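Local coordinates for hydrophilic protein, virA protein (Chromobacterium violaceum, PDB 3BO6) that is a phosphothreonine lyase effector that probably removes phosphate from phosphothreonine by beta-elimination, as its SpvC relatives do on host MAP kinases, at residues G54-S59 with H67-N72. Numbering follows the deposited sequence.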
ATOM      1  N   GLY A  54       1.167   9.604  15.554  1.00  9.29           N
ATOM      2  CA  GLY A  54       2.186   8.591  15.790  1.00 10.48           C
ATOM      3  C   GLY A  54       2.997   8.183  14.570  1.00  8.85           C
ATOM      4  O   GLY A  54       3.846   7.290  14.663  1.00 11.21           O
ATOM      5  N   PHE A  55       2.753   8.842  13.435  1.00  8.50           N
ATOM      6  CA  PHE A  55       3.546   8.637  12.227  1.00  6.75           C
ATOM      7  C   PHE A  55       4.600   9.750  12.125  1.00  7.36           C
ATOM      8  O   PHE A  55       4.273  10.935  12.244  1.00  9.26           O
ATOM      9  CB  PHE A  55       2.644   8.664  10.975  1.00  7.23           C
ATOM     10  CG  PHE A  55       1.843   7.406  10.751  1.00  5.04           C
ATOM     11  CD1 PHE A  55       0.673   7.160  11.465  1.00  6.47           C
ATOM     12  CD2 PHE A  55       2.248   6.469   9.808  1.00  9.27           C
ATOM     13  CE1 PHE A  55      -0.058   5.990  11.240  1.00  6.38           C
ATOM     14  CE2 PHE A  55       1.523   5.323   9.580  1.00  7.69           C
ATOM     15  CZ  PHE A  55       0.377   5.070  10.294  1.00  6.72           C
ATOM     16  N   GLN A  56       5.860   9.369  11.945  1.00  6.85           N
ATOM     17  CA  GLN A  56       6.923  10.311  11.616  1.00  6.70           C
ATOM     18  C   GLN A  56       6.781  10.721  10.160  1.00  8.02           C
ATOM     19  O   GLN A  56       6.608   9.864   9.288  1.00  9.76           O
ATOM     20  CB  GLN A  56       8.281   9.644  11.829  1.00  9.06           C
ATOM     21  CG  GLN A  56       8.515   9.160  13.259  1.00 18.58           C
ATOM     22  CD  GLN A  56       9.900   8.574  13.482  1.00 32.72           C
ATOM     23  OE1 GLN A  56      10.268   8.228  14.602  1.00 36.96           O
ATOM     24  NE2 GLN A  56      10.675   8.466  12.415  1.00 42.44           N
ATOM     25  N   LEU A  57       6.853  12.025   9.890  1.00  9.00           N
ATOM     26  CA  LEU A  57       6.703  12.543   8.537  1.00  7.31           C
ATOM     27  C   LEU A  57       8.005  13.162   8.044  1.00  8.38           C
ATOM     28  O   LEU A  57       8.702  13.838   8.807  1.00 10.34           O
ATOM     29  CB  LEU A  57       5.608  13.605   8.485  1.00 12.00           C
ATOM     30  CG  LEU A  57       4.292  13.294   9.199  1.00  8.67           C
ATOM     31  CD1 LEU A  57       3.342  14.488   9.080  1.00 13.54           C
ATOM     32  CD2 LEU A  57       3.657  12.050   8.585  1.00 11.27           C
ATOM     33  N   GLU A  58       8.304  12.976   6.763  1.00  7.75           N
ATOM     34  CA  GLU A  58       9.529  13.522   6.175  1.00  9.47           C
ATOM     35  C   GLU A  58       9.277  14.005   4.765  1.00 10.92           C
ATOM     36  O   GLU A  58       8.639  13.317   3.971  1.00 10.60           O
ATOM     37  CB  GLU A  58      10.623  12.453   6.150  1.00 17.37           C
ATOM     38  CG  GLU A  58      10.922  11.837   7.501  1.00 33.34           C
ATOM     39  CD  GLU A  58      11.584  10.481   7.379  1.00 44.36           C
ATOM     40  OE1 GLU A  58      12.285  10.072   8.327  1.00 46.04           O
ATOM     41  OE2 GLU A  58      11.405   9.824   6.331  1.00 46.99           O
ATOM     42  N   SER A  59       9.787  15.187   4.448  1.00 12.36           N
ATOM     43  CA  SER A  59       9.744  15.678   3.078  1.00 14.05           C
ATOM     44  C   SER A  59      10.813  16.752   2.854  1.00 23.13           C
ATOM     45  O   SER A  59      10.576  17.927   3.126  1.00 28.62           O
ATOM     46  CB  SER A  59       8.365  16.254   2.759  1.00 18.77           C
ATOM     47  OG  SER A  59       8.289  16.674   1.411  1.00 29.59           O
ATOM     48  N   HIS A  67       7.041  11.087   3.060  1.00  6.02           N
ATOM     49  CA  HIS A  67       7.035   9.773   3.699  1.00  6.86           C
ATOM     50  C   HIS A  67       6.357   9.817   5.059  1.00  6.33           C
ATOM     51  O   HIS A  67       6.499  10.781   5.803  1.00  7.25           O
ATOM     52  CB  HIS A  67       8.472   9.299   3.915  1.00  9.47           C
ATOM     53  CG  HIS A  67       9.328   9.364   2.689  1.00 11.09           C
ATOM     54  ND1 HIS A  67       9.557   8.266   1.891  1.00 13.56           N
ATOM     55  CD2 HIS A  67      10.010  10.390   2.126  1.00 13.88           C
ATOM     56  CE1 HIS A  67      10.345   8.609   0.888  1.00 13.53           C
ATOM     57  NE2 HIS A  67      10.636   9.890   1.007  1.00 14.10           N
ATOM     58  N   ALA A  68       5.697   8.719   5.413  1.00  6.42           N
ATOM     59  CA  ALA A  68       5.112   8.544   6.722  1.00  5.98           C
ATOM     60  C   ALA A  68       5.467   7.152   7.214  1.00  6.25           C
ATOM     61  O   ALA A  68       5.302   6.170   6.478  1.00  8.33           O
ATOM     62  CB  ALA A  68       3.595   8.691   6.639  1.00  6.95           C
ATOM     63  N   HIS A  69       5.906   7.045   8.464  1.00  6.75           N
ATOM     64  CA  HIS A  69       6.123   5.733   9.058  1.00  7.07           C
ATOM     65  C   HIS A  69       5.894   5.786  10.553  1.00  8.26           C
ATOM     66  O   HIS A  69       6.283   6.737  11.203  1.00  8.17           O
ATOM     67  CB  HIS A  69       7.492   5.154   8.731  1.00 14.95           C
ATOM     68  CG  HIS A  69       8.620   5.853   9.405  1.00 23.32           C
ATOM     69  ND1 HIS A  69       9.274   6.922   8.835  1.00 32.35           N
ATOM     70  CD2 HIS A  69       9.220   5.633  10.598  1.00 27.27           C
ATOM     71  CE1 HIS A  69      10.229   7.336   9.651  1.00 34.00           C
ATOM     72  NE2 HIS A  69      10.217   6.568  10.726  1.00 28.18           N
ATOM     73  N   ARG A  70       5.272   4.753  11.106  1.00  7.62           N
ATOM     74  CA  ARG A  70       5.022   4.720  12.540  1.00  6.49           C
ATOM     75  C   ARG A  70       6.311   4.716  13.338  1.00  8.30           C
ATOM     76  O   ARG A  70       7.238   3.959  13.046  1.00 10.28           O
ATOM     77  CB  ARG A  70       4.231   3.470  12.911  1.00  5.79           C
ATOM     78  CG  ARG A  70       2.772   3.530  12.532  1.00  8.34           C
ATOM     79  CD  ARG A  70       2.021   2.343  13.097  1.00 10.30           C
ATOM     80  NE  ARG A  70       0.575   2.523  13.044  1.00  8.47           N
ATOM     81  CZ  ARG A  70      -0.259   1.713  12.392  1.00  8.82           C
ATOM     82  NH1 ARG A  70       0.210   0.680  11.709  1.00 10.05           N
ATOM     83  NH2 ARG A  70      -1.566   1.953  12.415  1.00 11.28           N
ATOM     84  N   GLU A  71       6.363   5.569  14.358  1.00  8.38           N
ATOM     85  CA  GLU A  71       7.460   5.566  15.295  1.00 13.59           C
ATOM     86  C   GLU A  71       7.522   4.210  15.982  1.00 12.62           C
ATOM     87  O   GLU A  71       8.605   3.679  16.224  1.00 12.89           O
ATOM     88  CB  GLU A  71       7.251   6.693  16.303  1.00 13.10           C
ATOM     89  CG  GLU A  71       8.327   6.820  17.341  1.00 15.05           C
ATOM     90  CD  GLU A  71       8.072   8.007  18.240  1.00 17.12           C
ATOM     91  OE1 GLU A  71       7.819   9.113  17.718  1.00 25.16           O
ATOM     92  OE2 GLU A  71       8.110   7.834  19.458  1.00 18.59           O
ATOM     93  N   ASN A  72       6.352   3.657  16.292  1.00  9.18           N
ATOM     94  CA  ASN A  72       6.246   2.320  16.884  1.00  9.07           C
ATOM     95  C   ASN A  72       5.442   1.410  15.954  1.00 10.34           C
ATOM     96  O   ASN A  72       4.209   1.457  15.941  1.00 11.21           O
ATOM     97  CB  ASN A  72       5.593   2.381  18.270  1.00 10.35           C
ATOM     98  CG  ASN A  72       6.516   2.963  19.317  1.00 10.35           C
ATOM     99  OD1 ASN A  72       7.574   2.404  19.604  1.00 11.89           O
ATOM    100  ND2 ASN A  72       6.118   4.082  19.894  1.00 10.80           N
TER
HETATM  101  O   HOH W   1       3.819   5.093  16.251  1.00 13.21           O
HETATM  102  O   HOH W   2       8.839   9.198   7.604  1.00 25.34           O
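Phe55 and Arg70 each place CG beside their own backbone N and anti to the carbonyl carbon (chi1 -77° and -75°). On the face they share, the two side chains run side by side, pointing the same way, Arg70 with its chain extended from CG to NE. Arg70 CG sits over one face of the phenyl ring, off-centre, in a CH-pi contact 3.8 Å from the ring centroid, while Phe55 CZ lies over the guanidinium. Beyond the ring, that guanidinium forms a salt bridge with Asp112. Ala68 CB extends this buried face, touching Leu57 CD2 at 3.9 Å.

On the face of Gln56, Glu58, His67 and His69, chi1 70° puts His69 CG between backbone N and carbonyl carbon, and the ring receives Gln56 CB over one face, off-centre. A water 2.6 Å from His69 ND1 donates to Gln56 O, which also accepts His69 N at 3.0 Å. Glu58 and His67 form a hydrogen-bonded pair, as do Gln56 and His69. Past the strand end, Glu71 N reaches Gly54 O at 3.1 Å, and a second water links that oxygen to Asn72 N.

The hairpin thus separates two chemistries: an apolar face where the salt bridge to Asp112 would offset the charge of Arg70, and a polar, partly exposed one where a water bridges Gln56 O and His69 ND1.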